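Long-range contacts in Pgp2 (Campylobacter jejuni subsp. jejuni, PDB 6XJ7), which probably acts as an LD-carboxypeptidase of the YkuD family, trimming peptidoglycan peptides and so directing the helical shape of the cell: residues E63-L68 / F137-C142; H125-D130 / L145-L150; Y85-K90 / F101-T106. The protein carries 1 engineered substitution. All coordinates share one frame; numbering follows the deposited sequence.

Contact 1: E63-L68 / F137-C142; sequences EIITGL and FKTRGC
Gly67 and Gly141 meet CA against CA, 3.9 Å between the two atoms, and a side chain on Gly67 would run straight into Gly141 CA. Gly141 lacks one for a different reason, its place as the third residue of a type I' turn from Thr139 to Cys142, closed by a 3.0 Å bond from Cys142 N to Thr139 O. Thr139 braces this turn from inside: its OG1 donates to Cys142 O at 2.9 Å, approaching tilted from the carbonyl plane, and takes a weak bond from Gly141 N. The torsion that sets OG1 between the backbone N and carbonyl carbon (chi1 70°) leaves CG2 anti to the carbonyl carbon, where it lies 3.6 Å from Ile65 CG2. Thr80 stitches the two loops from outside, its hydroxyl bonding to both Gly67 N and Gly141 O.

The other end faces solvent. Leu68 drops its CD2 methyl over the centre of one face of the Phe137 ring, 3.6 Å from the centroid and 9° off the ring normal, a CH-pi contact on an exposed phenylalanine. The buried end, in contrast, carries Cys142, the predicted nucleophile, in the T-x-G-C segment of the YkuD signature. It is a compact example of a predicted active-site loop packed against a neighbouring loop. Residues 63-68 follow strand 54-62, and Ile65 pairs through its backbone with Ala144, at the end of strand 143-144; Cys142 itself packs on Trp123 and His125 of strand 123-125.

Contact 2: H125-D130 / L145-L150; sequences HGYPLD and LFNNNL
Asn147 OD1 receives the shortest polar bond here, from Tyr127 N at 2.6 Å and nearly straight (167°), while Gly126 CA crowds the same oxygen at 3.1 Å. The other end of the amide completes the grip: Asn147 ND2 donates to Tyr127 O at 3.1 Å, with that oxygen lying in the amide plane although the nitrogen stands above the carbonyl plane of Tyr127. Two bonds thus tie one carboxamide to the N-H and C=O of one residue, fixing its rotation, an illustration of how an asparagine can mimic a neighbouring strand. Its CG is anti to the carbonyl carbon (chi1 -64°), which carries the amide across to Tyr127.

Leu145 O takes a C-H...O contact from Gly126 CA at 3.2 Å, and the Tyr127 ring edge lies equally near through CD2. Beyond, the Tyr127 and Phe146 side chains run side by side with their ring planes at 43°, neither stacked nor edge-to-face. Leu150 CD1 closes over Gly126 CA at 3.4 Å.

His125, the predicted proton donor/acceptor, has ND1 bonded to Gly126 O at 2.7 Å. The Leu145 N to His125 O bond continues the parallel pairing of strands 123-125 and 143-144 and leads on into helix 147-157, with Gln61 of strand 54-62 bonding to Phe146 N and Asn149 ND2.

Contact 3: Y85-K90 / F101-T106; sequences YELGRK and FAFATT
Lys90 lays its aliphatic chain over one face of the Phe101 ring, with CD 3.7 Å from the centroid and NZ farther out at 4.9 Å, still above the face, so that a CH-pi contact and a cation-pi interaction share one ring. The reach comes from a CG set anti to the backbone N (chi1 178°) and a bend at the third torsion.

The motif beneath is an antiparallel beta bridge in the YkuD catalytic domain. Leu87 and Thr105 form a non-hydrogen-bonded pair, flanked on one side by the bond from Gly88 N to Ala104 O, 2.8 Å and almost linear, and on the other by a weak bond from Thr106 N to Glu86 O. The bridge exemplifies how two sheets may be joined at their margins: strand 83-86 is outermost in the five-stranded sheet, beside strand 161-167, and strand 103-104 is outermost in the three-stranded one, beside strand 123-125.

Between the sheets, Leu87 turns CD1 against Phe103 CB at 3.7 Å, and the Phe103 ring continues onto Lys90 CB before meeting Phe153 of helix 147-157 edge-to-face. At the other end Thr106 OG1 accepts from Glu86 N at 2.9 Å and also sits at the edge of the Tyr85 ring, whose hydroxyl bonds to Asp112. Glu86 sends its carboxylate elsewhere, to a salt bridge with Arg257 in the NTF2-like part of the chain.

Beyond Gly88 one water bridges the backbones, donating to Arg89 O at 2.8 Å and accepting from Ala104 N at 2.9 Å.

How the contacts relate
From the N terminus, residues 63-68 leave strand 54-62 and wait until 137-142 to close the wide loop of contact 1. Nested inside it, contact 3 closes first, a short loop between 85-90 and 101-106 that joins the margins of the five- and three-stranded sheets. Contact 2 opens after contact 3 has closed and crosses contact 1, since 125-130 lies within the large loop and 145-150 beyond its end. Where the two cross, the predicted catalytic pair meets, Cys142 CB lying 3.3 Å from His125 NE2. Contact 3 abuts contact 2 through Ala102 and Phe101, but does not touch contact 1. All three lie in the catalytic domain.

Contact 1: E63-L68 / F137-C142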
loop_
_atom_site.group_PDB
_atom_site.type_symbol
_atom_site.label_atom_id
_atom_site.label_comp_id
_atom_site.label_asym_id
_atom_site.label_seq_id
_atom_site.Cartn_x
_atom_site.Cartn_y
_atom_site.Cartn_z
ATOM N N GLU A 63 0.854 24.286 -3.188
ATOM C CA GLU A 63 2.218 24.790 -3.372
ATOM C C GLU A 63 3.211 24.104 -2.434
ATOM O O GLU A 63 4.155 24.725 -1.932
ATOM C CB GLU A 63 2.263 26.311 -3.198
ATOM C CG GLU A 63 1.413 27.036 -4.191
ATOM C CD GLU A 63 1.405 28.540 -3.968
ATOM O OE1 GLU A 63 2.420 29.101 -3.487
ATOM O OE2 GLU A 63 0.364 29.152 -4.257
ATOM N N ILE A 64 3.022 22.800 -2.218
ATOM C CA ILE A 64 3.955 22.044 -1.390
ATOM C C ILE A 64 5.227 21.944 -2.207
ATOM O O ILE A 64 5.235 22.232 -3.414
ATOM C CB ILE A 64 3.431 20.639 -1.006
ATOM C CG1 ILE A 64 3.424 19.730 -2.252
ATOM C CG2 ILE A 64 2.061 20.728 -0.352
ATOM C CD1 ILE A 64 2.759 18.387 -2.074
ATOM N N ILE A 65 6.313 21.532 -1.574
ATOM C CA ILE A 65 7.528 21.178 -2.294
ATOM C C ILE A 65 7.707 19.680 -2.161
ATOM O O ILE A 65 7.868 19.161 -1.051
ATOM C CB ILE A 65 8.751 21.931 -1.768
ATOM C CG1 ILE A 65 8.491 23.428 -1.904
ATOM C CG2 ILE A 65 10.023 21.518 -2.507
ATOM C CD1 ILE A 65 9.615 24.286 -1.396
ATOM N N THR A 66 7.652 18.983 -3.277
ATOM C CA THR A 66 8.065 17.594 -3.293
ATOM C C THR A 66 9.464 17.503 -3.888
ATOM O O THR A 66 10.063 18.491 -4.320
ATOM C CB THR A 66 7.102 16.729 -4.109
ATOM O OG1 THR A 66 7.261 17.044 -5.501
ATOM C CG2 THR A 66 5.672 16.967 -3.671
ATOM N N GLY A 67 9.988 16.288 -3.927
ATOM C CA GLY A 67 11.198 16.028 -4.664
ATOM C C GLY A 67 10.924 15.913 -6.150
ATOM O O GLY A 67 9.848 16.245 -6.656
ATOM N N LEU A 68 11.923 15.397 -6.854
ATOM C CA LEU A 68 11.867 15.340 -8.315
ATOM C C LEU A 68 10.789 14.398 -8.839
ATOM O O LEU A 68 10.373 13.422 -8.199
ATOM C CB LEU A 68 13.215 14.914 -8.890
ATOM C CG LEU A 68 14.416 15.812 -8.544
ATOM C CD1 LEU A 68 15.630 15.409 -9.363
ATOM C CD2 LEU A 68 14.112 17.263 -8.766
ATOM N N PHE A 137 14.852 20.257 -5.665
ATOM C CA PHE A 137 16.141 19.578 -5.574
ATOM C C PHE A 137 16.663 19.463 -4.145
ATOM O O PHE A 137 17.533 18.629 -3.887
ATOM C CB PHE A 137 17.169 20.289 -6.443
ATOM C CG PHE A 137 17.027 19.969 -7.901
ATOM C CD1 PHE A 137 17.798 18.967 -8.486
ATOM C CD2 PHE A 137 16.079 20.609 -8.664
ATOM C CE1 PHE A 137 17.637 18.644 -9.847
ATOM C CE2 PHE A 137 15.896 20.282 -10.000
ATOM C CZ PHE A 137 16.675 19.294 -10.593
ATOM N N LYS A 138 16.157 20.261 -3.213
ATOM C CA LYS A 138 16.748 20.318 -1.883
ATOM C C LYS A 138 16.046 19.409 -0.875
ATOM O O LYS A 138 16.604 19.145 0.189
ATOM C CB LYS A 138 16.763 21.777 -1.403
ATOM C CG LYS A 138 17.642 22.698 -2.287
ATOM C CD LYS A 138 17.663 24.137 -1.783
ATOM C CE LYS A 138 18.229 25.090 -2.821
ATOM N NZ LYS A 138 19.531 24.625 -3.390
ATOM N N THR A 139 14.866 18.873 -1.185
ATOM C CA THR A 139 14.216 18.021 -0.201
ATOM C C THR A 139 14.741 16.594 -0.205
ATOM O O THR A 139 14.382 15.827 0.694
ATOM C CB THR A 139 12.700 17.973 -0.415
ATOM O OG1 THR A 139 12.392 17.256 -1.621
ATOM C CG2 THR A 139 12.114 19.359 -0.442
ATOM N N ARG A 140 15.548 16.216 -1.197
ATOM C CA ARG A 140 16.036 14.844 -1.316
ATOM C C ARG A 140 14.875 13.849 -1.367
ATOM O O ARG A 140 14.942 12.751 -0.814
ATOM C CB ARG A 140 16.993 14.512 -0.174
ATOM C CG ARG A 140 18.255 15.358 -0.197
ATOM C CD ARG A 140 19.312 14.844 0.783
ATOM N NE ARG A 140 19.719 13.469 0.488
ATOM C CZ ARG A 140 20.611 13.127 -0.442
ATOM N NH1 ARG A 140 21.205 14.060 -1.180
ATOM N NH2 ARG A 140 20.909 11.846 -0.638
ATOM N N GLY A 141 13.797 14.245 -2.031
ATOM C CA GLY A 141 12.643 13.392 -2.205
ATOM C C GLY A 141 11.594 13.527 -1.137
ATOM O O GLY A 141 10.495 12.985 -1.295
ATOM N N CYS A 142 11.906 14.212 -0.042
ATOM C CA CYS A 142 10.924 14.466 0.991
ATOM C C CYS A 142 9.866 15.432 0.489
ATOM O O CYS A 142 10.012 16.083 -0.549
ATOM C CB CYS A 142 11.608 15.035 2.238
ATOM S SG CYS A 142 12.786 13.846 2.943
#

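Contact 2: H125-D130 / L145-L150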
loop_
_atom_site.group_PDB
_atom_site.type_symbol
_atom_site.label_atom_id
_atom_site.label_comp_id
_atom_site.label_asym_id
_atom_site.label_seq_id
_atom_site.Cartn_x
_atom_site.Cartn_y
_atom_site.Cartn_z
ATOM N N HIS A 125 8.094 16.851 6.153
ATOM C CA HIS A 125 8.647 17.721 7.174
ATOM C C HIS A 125 8.349 19.161 6.793
ATOM O O HIS A 125 7.438 19.428 6.006
ATOM C CB HIS A 125 10.143 17.406 7.376
ATOM C CG HIS A 125 10.993 17.575 6.152
ATOM N ND1 HIS A 125 11.223 18.797 5.558
ATOM C CD2 HIS A 125 11.720 16.675 5.449
ATOM C CE1 HIS A 125 12.043 18.638 4.536
ATOM N NE2 HIS A 125 12.359 17.361 4.448
ATOM N N GLY A 126 9.060 20.095 7.418
ATOM C CA GLY A 126 8.822 21.503 7.192
ATOM C C GLY A 126 9.980 22.150 6.473
ATOM O O GLY A 126 10.730 21.482 5.756
ATOM N N TYR A 127 10.147 23.447 6.700
ATOM C CA TYR A 127 11.139 24.281 6.044
ATOM C C TYR A 127 12.261 24.637 7.011
ATOM O O TYR A 127 12.038 24.687 8.220
ATOM C CB TYR A 127 10.512 25.587 5.544
ATOM C CG TYR A 127 9.705 25.460 4.284
ATOM C CD1 TYR A 127 10.106 26.089 3.116
ATOM C CD2 TYR A 127 8.548 24.710 4.264
ATOM C CE1 TYR A 127 9.371 25.984 1.964
ATOM C CE2 TYR A 127 7.804 24.599 3.133
ATOM C CZ TYR A 127 8.219 25.240 1.975
ATOM O OH TYR A 127 7.479 25.112 0.824
ATOM N N PRO A 128 13.466 24.907 6.514
ATOM C CA PRO A 128 14.571 25.243 7.421
ATOM C C PRO A 128 14.214 26.417 8.313
ATOM O O PRO A 128 13.683 27.434 7.861
ATOM C CB PRO A 128 15.720 25.587 6.470
ATOM C CG PRO A 128 15.429 24.760 5.243
ATOM C CD PRO A 128 13.929 24.744 5.124
ATOM N N LEU A 129 14.503 26.248 9.594
ATOM C CA LEU A 129 14.186 27.264 10.583
ATOM C C LEU A 129 15.002 28.532 10.384
ATOM O O LEU A 129 14.558 29.599 10.815
ATOM C CB LEU A 129 14.388 26.684 11.987
ATOM C CG LEU A 129 13.471 25.476 12.303
ATOM C CD1 LEU A 129 13.733 24.933 13.671
ATOM C CD2 LEU A 129 11.994 25.856 12.171
ATOM N N ASP A 130 16.172 28.452 9.738
ATOM C CA ASP A 130 16.889 29.674 9.360
ATOM C C ASP A 130 16.193 30.462 8.258
ATOM O O ASP A 130 16.704 31.524 7.881
ATOM C CB ASP A 130 18.324 29.369 8.918
ATOM C CG ASP A 130 18.391 28.406 7.758
ATOM O OD1 ASP A 130 19.309 27.561 7.745
ATOM O OD2 ASP A 130 17.521 28.483 6.870
ATOM N N LEU A 145 6.012 20.785 3.900
ATOM C CA LEU A 145 4.858 21.625 4.177
ATOM C C LEU A 145 5.311 22.876 4.923
ATOM O O LEU A 145 6.339 22.869 5.608
ATOM C CB LEU A 145 3.819 20.868 5.026
ATOM C CG LEU A 145 3.249 19.590 4.388
ATOM C CD1 LEU A 145 2.431 18.798 5.390
ATOM C CD2 LEU A 145 2.402 19.946 3.181
ATOM N N PHE A 146 4.546 23.953 4.773
ATOM C CA PHE A 146 4.859 25.206 5.458
ATOM C C PHE A 146 4.903 24.962 6.958
ATOM O O PHE A 146 4.054 24.262 7.492
ATOM C CB PHE A 146 3.789 26.276 5.164
ATOM C CG PHE A 146 3.666 26.661 3.724
ATOM C CD1 PHE A 146 4.756 26.660 2.886
ATOM C CD2 PHE A 146 2.434 27.030 3.212
ATOM C CE1 PHE A 146 4.618 27.020 1.547
ATOM C CE2 PHE A 146 2.291 27.401 1.880
ATOM C CZ PHE A 146 3.379 27.390 1.049
ATOM N N ASN A 147 5.867 25.574 7.666
ATOM C CA ASN A 147 5.969 25.281 9.091
ATOM C C ASN A 147 4.713 25.703 9.851
ATOM O O ASN A 147 4.323 25.041 10.822
ATOM C CB ASN A 147 7.207 25.944 9.685
ATOM C CG ASN A 147 8.478 25.392 9.109
ATOM O OD1 ASN A 147 8.508 24.260 8.588
ATOM N ND2 ASN A 147 9.545 26.181 9.186
ATOM N N ASN A 148 4.055 26.775 9.421
ATOM C CA ASN A 148 2.821 27.208 10.075
ATOM C C ASN A 148 1.643 26.284 9.797
ATOM O O ASN A 148 0.578 26.481 10.393
ATOM C CB ASN A 148 2.458 28.636 9.650
ATOM C CG ASN A 148 2.555 28.856 8.141
ATOM O OD1 ASN A 148 3.618 29.222 7.615
ATOM N ND2 ASN A 148 1.442 28.654 7.441
ATOM N N ASN A 149 1.796 25.296 8.914
ATOM C CA ASN A 149 0.763 24.293 8.696
ATOM C C ASN A 149 1.063 22.982 9.401
ATOM O O ASN A 149 0.193 22.107 9.446
ATOM C CB ASN A 149 0.581 24.022 7.195
ATOM C CG ASN A 149 -0.049 25.194 6.473
ATOM O OD1 ASN A 149 -0.789 25.971 7.075
ATOM N ND2 ASN A 149 0.241 25.335 5.177
ATOM N N LEU A 150 2.253 22.825 9.970
ATOM C CA LEU A 150 2.650 21.500 10.423
ATOM C C LEU A 150 1.985 21.108 11.724
ATOM O O LEU A 150 1.798 19.910 11.982
ATOM C CB LEU A 150 4.163 21.410 10.580
ATOM C CG LEU A 150 4.919 21.002 9.318
ATOM C CD1 LEU A 150 6.408 21.061 9.590
ATOM C CD2 LEU A 150 4.522 19.598 8.866
#

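Contact 3: Y85-K90 / F101-T106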
loop_
_atom_site.group_PDB
_atom_site.type_symbol
_atom_site.label_atom_id
_atom_site.label_comp_id
_atom_site.label_asym_id
_atom_site.label_seq_id
_atom_site.Cartn_x
_atom_site.Cartn_y
_atom_site.Cartn_z
ATOM N N TYR A 85 2.234 3.879 0.847
ATOM C CA TYR A 85 3.200 3.812 1.919
ATOM C C TYR A 85 2.437 4.033 3.211
ATOM O O TYR A 85 1.219 4.199 3.203
ATOM C CB TYR A 85 4.313 4.858 1.720
ATOM C CG TYR A 85 5.118 4.538 0.508
ATOM C CD1 TYR A 85 6.148 3.618 0.573
ATOM C CD2 TYR A 85 4.785 5.071 -0.739
ATOM C CE1 TYR A 85 6.859 3.252 -0.548
ATOM C CE2 TYR A 85 5.512 4.736 -1.871
ATOM C CZ TYR A 85 6.535 3.815 -1.783
ATOM O OH TYR A 85 7.234 3.445 -2.914
ATOM N N GLU A 86 3.156 4.030 4.321
ATOM C CA GLU A 86 2.578 4.399 5.595
ATOM C C GLU A 86 3.398 5.532 6.175
ATOM O O GLU A 86 4.544 5.753 5.774
ATOM C CB GLU A 86 2.516 3.194 6.562
ATOM C CG GLU A 86 1.968 1.979 5.832
ATOM C CD GLU A 86 1.330 0.953 6.716
ATOM O OE1 GLU A 86 1.612 0.947 7.920
ATOM O OE2 GLU A 86 0.547 0.139 6.185
ATOM N N LEU A 87 2.807 6.199 7.171
ATOM C CA LEU A 87 3.426 7.338 7.842
ATOM C C LEU A 87 3.657 6.990 9.302
ATOM O O LEU A 87 2.701 6.654 10.014
ATOM C CB LEU A 87 2.547 8.576 7.752
ATOM C CG LEU A 87 3.256 9.885 8.091
ATOM C CD1 LEU A 87 4.227 10.216 6.943
ATOM C CD2 LEU A 87 2.271 11.015 8.297
ATOM N N GLY A 88 4.913 7.116 9.741
ATOM C CA GLY A 88 5.282 6.927 11.129
ATOM C C GLY A 88 4.965 8.152 11.968
ATOM O O GLY A 88 4.422 9.148 11.499
ATOM N N ARG A 89 5.291 8.055 13.255
ATOM C CA ARG A 89 4.887 9.068 14.204
ATOM C C ARG A 89 5.801 10.285 14.143
ATOM O O ARG A 89 6.979 10.188 13.796
ATOM C CB ARG A 89 4.900 8.490 15.629
ATOM C CG ARG A 89 3.762 7.468 15.866
ATOM C CD ARG A 89 3.565 7.077 17.340
ATOM N NE ARG A 89 4.301 5.859 17.667
ATOM C CZ ARG A 89 3.872 4.624 17.414
ATOM N NH1 ARG A 89 2.697 4.418 16.831
ATOM N NH2 ARG A 89 4.630 3.587 17.743
ATOM N N LYS A 90 5.240 11.434 14.508
ATOM C CA LYS A 90 6.019 12.662 14.661
ATOM C C LYS A 90 7.301 12.398 15.435
ATOM O O LYS A 90 7.291 11.744 16.478
ATOM C CB LYS A 90 5.189 13.724 15.381
ATOM C CG LYS A 90 5.935 15.028 15.643
ATOM C CD LYS A 90 4.975 16.139 16.058
ATOM C CE LYS A 90 4.500 15.991 17.471
ATOM N NZ LYS A 90 3.453 17.014 17.791
ATOM N N PHE A 101 9.559 19.466 13.151
ATOM C CA PHE A 101 9.576 18.025 13.367
ATOM C C PHE A 101 9.344 17.372 12.010
ATOM O O PHE A 101 9.185 18.058 10.992
ATOM C CB PHE A 101 8.516 17.605 14.377
ATOM C CG PHE A 101 7.225 18.338 14.220
ATOM C CD1 PHE A 101 6.326 18.003 13.225
ATOM C CD2 PHE A 101 6.909 19.394 15.081
ATOM C CE1 PHE A 101 5.140 18.682 13.079
ATOM C CE2 PHE A 101 5.700 20.082 14.941
ATOM C CZ PHE A 101 4.818 19.724 13.934
ATOM N N ALA A 102 9.280 16.047 12.001
ATOM C CA ALA A 102 9.139 15.321 10.742
ATOM C C ALA A 102 8.344 14.039 10.966
ATOM O O ALA A 102 8.089 13.616 12.101
ATOM C CB ALA A 102 10.506 15.003 10.134
ATOM N N PHE A 103 7.955 13.423 9.853
ATOM C CA PHE A 103 7.207 12.176 9.851
ATOM C C PHE A 103 7.802 11.296 8.769
ATOM O O PHE A 103 7.956 11.757 7.637
ATOM C CB PHE A 103 5.728 12.412 9.547
ATOM C CG PHE A 103 5.087 13.454 10.403
ATOM C CD1 PHE A 103 4.274 13.087 11.457
ATOM C CD2 PHE A 103 5.264 14.792 10.138
ATOM C CE1 PHE A 103 3.667 14.027 12.235
ATOM C CE2 PHE A 103 4.666 15.748 10.923
ATOM C CZ PHE A 103 3.862 15.360 11.977
ATOM N N ALA A 104 8.119 10.040 9.089
ATOM C CA ALA A 104 8.821 9.181 8.149
ATOM C C ALA A 104 7.821 8.337 7.367
ATOM O O ALA A 104 6.953 7.689 7.955
ATOM C CB ALA A 104 9.827 8.294 8.888
ATOM N N THR A 105 7.909 8.373 6.033
ATOM C CA THR A 105 7.173 7.379 5.277
ATOM C C THR A 105 7.958 6.076 5.267
ATOM O O THR A 105 9.142 6.035 5.583
ATOM C CB THR A 105 6.919 7.818 3.815
ATOM O OG1 THR A 105 8.106 7.614 3.041
ATOM C CG2 THR A 105 6.496 9.265 3.725
ATOM N N THR A 106 7.309 5.006 4.805
ATOM C CA THR A 106 7.924 3.680 4.833
ATOM C C THR A 106 8.687 3.328 3.569
ATOM O O THR A 106 8.984 2.153 3.354
ATOM C CB THR A 106 6.862 2.606 5.092
ATOM O OG1 THR A 106 5.803 2.752 4.150
ATOM C CG2 THR A 106 6.335 2.740 6.476
HETATM O O HOH W 1 8.159 8.699 11.713
#